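Long-range contact in alpha-fucosidase (Bifidobacterium bifidum, PDB 2EAB), which probably hydrolyses alpha-1,2-linked L-fucose from glycans, through a family 95 glycoside hydrolase catalytic domain carried by a longer protein: residues 678-689 with 723-734. Sequence-based numbering, arbitrary orientation.
With EDO (1,2-ethanediol), chain D; EDO (1,2-ethanediol), chain G.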
loop_
_atom_site.group_PDB
_atom_site.type_symbol
_atom_site.label_atom_id
_atom_site.label_comp_id
_atom_site.label_asym_id
_atom_site.label_seq_id
_atom_site.Cartn_x
_atom_site.Cartn_y
_atom_site.Cartn_z
ATOM N N ARG A 678 -13.359 -15.985 -1.625
ATOM C CA ARG A 678 -12.798 -14.781 -1.011
ATOM C C ARG A 678 -12.151 -13.822 -2.015
ATOM O O ARG A 678 -12.305 -12.601 -1.904
ATOM C CB ARG A 678 -11.803 -15.154 0.088
ATOM C CG ARG A 678 -11.346 -13.977 0.922
ATOM C CD ARG A 678 -10.644 -14.454 2.165
ATOM N NE ARG A 678 -10.289 -13.349 3.046
ATOM C CZ ARG A 678 -9.055 -13.094 3.468
ATOM N NH1 ARG A 678 -8.040 -13.873 3.103
ATOM N NH2 ARG A 678 -8.840 -12.067 4.276
ATOM N N HIS A 679 -11.424 -14.369 -2.983
ATOM C CA HIS A 679 -10.843 -13.564 -4.049
ATOM C C HIS A 679 -11.904 -13.194 -5.079
ATOM O O HIS A 679 -12.871 -13.927 -5.273
ATOM C CB HIS A 679 -9.739 -14.338 -4.761
ATOM C CG HIS A 679 -8.469 -14.464 -3.979
ATOM N ND1 HIS A 679 -8.315 -15.349 -2.934
ATOM C CD2 HIS A 679 -7.278 -13.839 -4.122
ATOM C CE1 HIS A 679 -7.090 -15.245 -2.451
ATOM N NE2 HIS A 679 -6.440 -14.336 -3.154
ATOM N N MET A 680 -11.691 -12.062 -5.745
ATOM C CA MET A 680 -12.507 -11.632 -6.879
ATOM C C MET A 680 -11.538 -11.177 -7.966
ATOM O O MET A 680 -11.528 -10.009 -8.376
ATOM C CB MET A 680 -13.454 -10.493 -6.484
ATOM C CG MET A 680 -14.226 -10.737 -5.193
ATOM S SD MET A 680 -15.492 -9.505 -4.848
ATOM C CE MET A 680 -14.512 -7.999 -4.835
ATOM N N SER A 681 -10.709 -12.108 -8.422
ATOM C CA SER A 681 -9.592 -11.769 -9.299
ATOM C C SER A 681 -10.028 -11.257 -10.665
ATOM O O SER A 681 -9.286 -10.547 -11.332
ATOM C CB SER A 681 -8.659 -12.969 -9.456
ATOM O OG SER A 681 -8.112 -13.346 -8.205
ATOM N N HIS A 682 -11.241 -11.616 -11.063
ATOM C CA HIS A 682 -11.784 -11.202 -12.350
ATOM C C HIS A 682 -12.446 -9.821 -12.338
ATOM O O HIS A 682 -12.962 -9.372 -13.370
ATOM C CB HIS A 682 -12.775 -12.252 -12.848
ATOM C CG HIS A 682 -13.959 -12.443 -11.953
ATOM N ND1 HIS A 682 -13.844 -12.610 -10.589
ATOM C CD2 HIS A 682 -15.280 -12.519 -12.235
ATOM C CE1 HIS A 682 -15.049 -12.764 -10.070
ATOM N NE2 HIS A 682 -15.938 -12.713 -11.048
ATOM N N LEU A 683 -12.423 -9.141 -11.194
ATOM C CA LEU A 683 -13.050 -7.825 -11.094
ATOM C C LEU A 683 -12.060 -6.665 -11.000
ATOM O O LEU A 683 -12.452 -5.539 -10.708
ATOM C CB LEU A 683 -14.061 -7.786 -9.942
ATOM C CG LEU A 683 -15.246 -8.752 -10.069
ATOM C CD1 LEU A 683 -16.176 -8.584 -8.889
ATOM C CD2 LEU A 683 -16.006 -8.578 -11.386
ATOM N N LEU A 684 -10.787 -6.919 -11.293
ATOM C CA LEU A 684 -9.782 -5.859 -11.251
ATOM C C LEU A 684 -10.017 -4.765 -12.289
ATOM O O LEU A 684 -9.514 -3.649 -12.138
ATOM C CB LEU A 684 -8.371 -6.441 -11.370
ATOM C CG LEU A 684 -8.005 -7.472 -10.299
ATOM C CD1 LEU A 684 -6.549 -7.887 -10.459
ATOM C CD2 LEU A 684 -8.273 -6.960 -8.880
ATOM N N GLY A 685 -10.785 -5.083 -13.328
ATOM C CA GLY A 685 -11.191 -4.089 -14.322
ATOM C C GLY A 685 -12.204 -3.078 -13.806
ATOM O O GLY A 685 -12.337 -1.984 -14.366
ATOM N N LEU A 686 -12.942 -3.469 -12.761
ATOM C CA LEU A 686 -13.863 -2.591 -12.032
ATOM C C LEU A 686 -13.118 -1.718 -11.019
ATOM O O LEU A 686 -13.366 -0.511 -10.917
ATOM C CB LEU A 686 -14.936 -3.424 -11.319
ATOM C CG LEU A 686 -15.778 -2.698 -10.259
ATOM C CD1 LEU A 686 -16.715 -1.693 -10.896
ATOM C CD2 LEU A 686 -16.565 -3.689 -9.424
ATOM N N PHE A 687 -12.240 -2.352 -10.247
ATOM C CA PHE A 687 -11.334 -1.634 -9.375
ATOM C C PHE A 687 -10.023 -2.407 -9.296
ATOM O O PHE A 687 -10.028 -3.595 -8.964
ATOM C CB PHE A 687 -11.882 -1.421 -7.956
ATOM C CG PHE A 687 -10.966 -0.584 -7.133
ATOM C CD1 PHE A 687 -11.100 0.801 -7.119
ATOM C CD2 PHE A 687 -9.883 -1.162 -6.480
ATOM C CE1 PHE A 687 -10.203 1.594 -6.417
ATOM C CE2 PHE A 687 -8.982 -0.379 -5.786
ATOM C CZ PHE A 687 -9.136 1.000 -5.755
ATOM N N PRO A 688 -8.882 -1.730 -9.523
ATOM C CA PRO A 688 -8.689 -0.287 -9.736
ATOM C C PRO A 688 -8.895 0.224 -11.157
ATOM O O PRO A 688 -8.861 1.444 -11.373
ATOM C CB PRO A 688 -7.225 -0.090 -9.352
ATOM C CG PRO A 688 -6.575 -1.379 -9.761
ATOM C CD PRO A 688 -7.595 -2.453 -9.484
ATOM N N GLY A 689 -9.106 -0.684 -12.105
ATOM C CA GLY A 689 -9.078 -0.363 -13.532
ATOM C C GLY A 689 -10.222 0.483 -14.058
ATOM O O GLY A 689 -11.070 0.960 -13.298
ATOM N N TRP A 723 -7.061 -7.686 3.247
ATOM C CA TRP A 723 -7.081 -7.246 1.852
ATOM C C TRP A 723 -8.450 -7.471 1.211
ATOM O O TRP A 723 -8.852 -6.724 0.315
ATOM C CB TRP A 723 -5.974 -7.919 1.014
ATOM C CG TRP A 723 -6.095 -9.412 0.947
ATOM C CD1 TRP A 723 -5.436 -10.319 1.723
ATOM C CD2 TRP A 723 -6.936 -10.171 0.067
ATOM N NE1 TRP A 723 -5.817 -11.594 1.387
ATOM C CE2 TRP A 723 -6.738 -11.532 0.375
ATOM C CE3 TRP A 723 -7.840 -9.831 -0.953
ATOM C CZ2 TRP A 723 -7.412 -12.555 -0.291
ATOM C CZ3 TRP A 723 -8.514 -10.846 -1.612
ATOM C CH2 TRP A 723 -8.293 -12.195 -1.281
ATOM N N ALA A 724 -9.171 -8.498 1.655
ATOM C CA ALA A 724 -10.443 -8.836 1.021
ATOM C C ALA A 724 -11.493 -7.764 1.280
ATOM O O ALA A 724 -12.178 -7.323 0.358
ATOM C CB ALA A 724 -10.928 -10.204 1.464
ATOM N N ILE A 725 -11.608 -7.323 2.528
ATOM C CA ILE A 725 -12.542 -6.243 2.830
ATOM C C ILE A 725 -12.093 -4.925 2.178
ATOM O O ILE A 725 -12.925 -4.177 1.659
ATOM C CB ILE A 725 -12.856 -6.110 4.354
ATOM C CG1 ILE A 725 -14.128 -5.284 4.574
ATOM C CG2 ILE A 725 -11.684 -5.523 5.132
ATOM C CD1 ILE A 725 -15.379 -5.936 4.037
ATOM N N GLY A 726 -10.787 -4.665 2.170
ATOM C CA GLY A 726 -10.258 -3.478 1.490
ATOM C C GLY A 726 -10.624 -3.455 0.016
ATOM O O GLY A 726 -11.086 -2.433 -0.503
ATOM N N GLN A 727 -10.437 -4.585 -0.660
ATOM C CA GLN A 727 -10.802 -4.695 -2.068
ATOM C C GLN A 727 -12.304 -4.506 -2.285
ATOM O O GLN A 727 -12.733 -3.810 -3.215
ATOM C CB GLN A 727 -10.370 -6.045 -2.630
ATOM C CG GLN A 727 -10.759 -6.226 -4.085
ATOM C CD GLN A 727 -10.452 -7.602 -4.616
ATOM O OE1 GLN A 727 -10.172 -8.537 -3.852
ATOM N NE2 GLN A 727 -10.501 -7.746 -5.935
ATOM N N ARG A 728 -13.106 -5.124 -1.425
ATOM C CA ARG A 728 -14.555 -5.054 -1.579
ATOM C C ARG A 728 -15.098 -3.639 -1.398
ATOM O O ARG A 728 -15.968 -3.214 -2.155
ATOM C CB ARG A 728 -15.260 -6.060 -0.670
ATOM C CG ARG A 728 -15.027 -7.486 -1.131
ATOM C CD ARG A 728 -15.517 -8.507 -0.138
ATOM N NE ARG A 728 -14.997 -9.833 -0.455
ATOM C CZ ARG A 728 -15.509 -10.966 0.015
ATOM N NH1 ARG A 728 -16.568 -10.946 0.818
ATOM N NH2 ARG A 728 -14.964 -12.126 -0.320
ATOM N N ILE A 729 -14.579 -2.904 -0.419
ATOM C CA ILE A 729 -14.981 -1.506 -0.232
ATOM C C ILE A 729 -14.722 -0.691 -1.504
ATOM O O ILE A 729 -15.616 -0.003 -2.004
ATOM C CB ILE A 729 -14.266 -0.866 0.982
ATOM C CG1 ILE A 729 -14.715 -1.541 2.282
ATOM C CG2 ILE A 729 -14.553 0.633 1.061
ATOM C CD1 ILE A 729 -13.795 -1.262 3.460
ATOM N N ASN A 730 -13.505 -0.780 -2.035
ATOM C CA ASN A 730 -13.149 -0.020 -3.231
ATOM C C ASN A 730 -13.938 -0.437 -4.466
ATOM O O ASN A 730 -14.343 0.411 -5.266
ATOM C CB ASN A 730 -11.648 -0.100 -3.490
ATOM C CG ASN A 730 -10.858 0.795 -2.561
ATOM O OD1 ASN A 730 -10.626 1.973 -2.857
ATOM N ND2 ASN A 730 -10.443 0.245 -1.421
ATOM N N SER A 731 -14.168 -1.741 -4.606
ATOM C CA SER A 731 -14.917 -2.280 -5.741
ATOM C C SER A 731 -16.360 -1.798 -5.714
ATOM O O SER A 731 -16.883 -1.314 -6.721
ATOM C CB SER A 731 -14.871 -3.804 -5.739
ATOM O OG SER A 731 -13.538 -4.270 -5.858
ATOM N N TRP A 732 -16.995 -1.910 -4.554
ATOM C CA TRP A 732 -18.359 -1.426 -4.415
ATOM C C TRP A 732 -18.464 0.089 -4.609
ATOM O O TRP A 732 -19.439 0.562 -5.181
ATOM C CB TRP A 732 -18.965 -1.875 -3.091
ATOM C CG TRP A 732 -19.544 -3.264 -3.154
ATOM C CD1 TRP A 732 -18.957 -4.422 -2.732
ATOM C CD2 TRP A 732 -20.828 -3.630 -3.680
ATOM N NE1 TRP A 732 -19.801 -5.488 -2.954
ATOM C CE2 TRP A 732 -20.957 -5.031 -3.531
ATOM C CE3 TRP A 732 -21.882 -2.911 -4.258
ATOM C CZ2 TRP A 732 -22.102 -5.729 -3.940
ATOM C CZ3 TRP A 732 -23.021 -3.605 -4.667
ATOM C CH2 TRP A 732 -23.120 -5.000 -4.501
ATOM N N ALA A 733 -17.461 0.852 -4.179
ATOM C CA ALA A 733 -17.496 2.305 -4.389
ATOM C C ALA A 733 -17.612 2.640 -5.878
ATOM O O ALA A 733 -18.364 3.538 -6.266
ATOM C CB ALA A 733 -16.278 2.978 -3.788
ATOM N N ARG A 734 -16.881 1.907 -6.714
ATOM C CA ARG A 734 -16.882 2.139 -8.155
ATOM C C ARG A 734 -18.240 1.869 -8.806
ATOM O O ARG A 734 -18.505 2.369 -9.900
ATOM C CB ARG A 734 -15.800 1.284 -8.824
ATOM C CG ARG A 734 -14.360 1.707 -8.491
ATOM C CD ARG A 734 -13.993 3.042 -9.147
ATOM N NE ARG A 734 -12.577 3.417 -9.053
ATOM C CZ ARG A 734 -11.611 2.909 -9.816
ATOM N NH1 ARG A 734 -11.883 1.952 -10.696
ATOM N NH2 ARG A 734 -10.364 3.347 -9.687
HETATM C C1 EDO D . -6.015 -10.745 -7.090
HETATM O O1 EDO D . -7.110 -11.514 -6.382
HETATM C C2 EDO D . -4.810 -11.761 -7.215
HETATM O O2 EDO D . -4.253 -12.009 -5.844
HETATM C C1 EDO G . -8.205 3.768 -7.655
HETATM O O1 EDO G . -9.136 4.863 -8.130
HETATM C C2 EDO G . -7.132 4.477 -6.740
HETATM O O2 EDO G . -6.479 5.487 -7.549
HETATM O O HOH W 1 -12.342 -9.892 -2.136
HETATM O O HOH W 2 -9.422 -10.592 -5.384
HETATM O O HOH W 3 -11.441 -5.445 -7.357
#
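The F687 ring is packed between P688 CB on one face and N730 CB on the opposite face, the latter a CH-pi contact 3.4 Å from the ring centroid and almost on its normal. R734 CG reaches the ring edge in plane, and F687 CD1 lies over one face of the R734 guanidinium, the two planes 58° apart. At the other end of the helix, W723 CH2 sits above the centre of the H679 ring, 3.4 Å from NE2, with the planes inclined at 47°; O1 of an ethanediol, probably from the crystallisation liquor, lies in plane at the H679 edge. R678 CZ and A724 CB lie over one face of the indole, offset toward the rim, and Q727 OE1 is at its edge. R678 gets there by an extended chain, CG anti to the backbone N, and N720 takes its NE.

Loop carbonyls accept the direct hydrogen bonds across the contact. R734, its chain bent at chi2, directs NH2 to P688 O (3.0 Å), from above the carbonyl plane, and NH1 to G689 O (2.9 Å), in the plane of that residue's own carbonyl; NH1 to L686 O is weak. Its NE pairs with E778. R728 NH2 meets R678 O at 3.1 Å, nearly straight at 165°. Between these arginines, one water joins R678 O, Q727 OE1 and R728 NE, another links M680 N, Q727 OE1 and the ethanediol, and a third ties F687 O to Q727 NE2 and S731 OG.

An irregular loop is thus held to helix 722-734 within the catalytic domain by arginine bonds, bridging waters and packed flat groups. The E778 carboxylate would partly offset the buried charge of R734, near D690 and E520, which bind calcium in another structure of this protein though no ion occupies the site here.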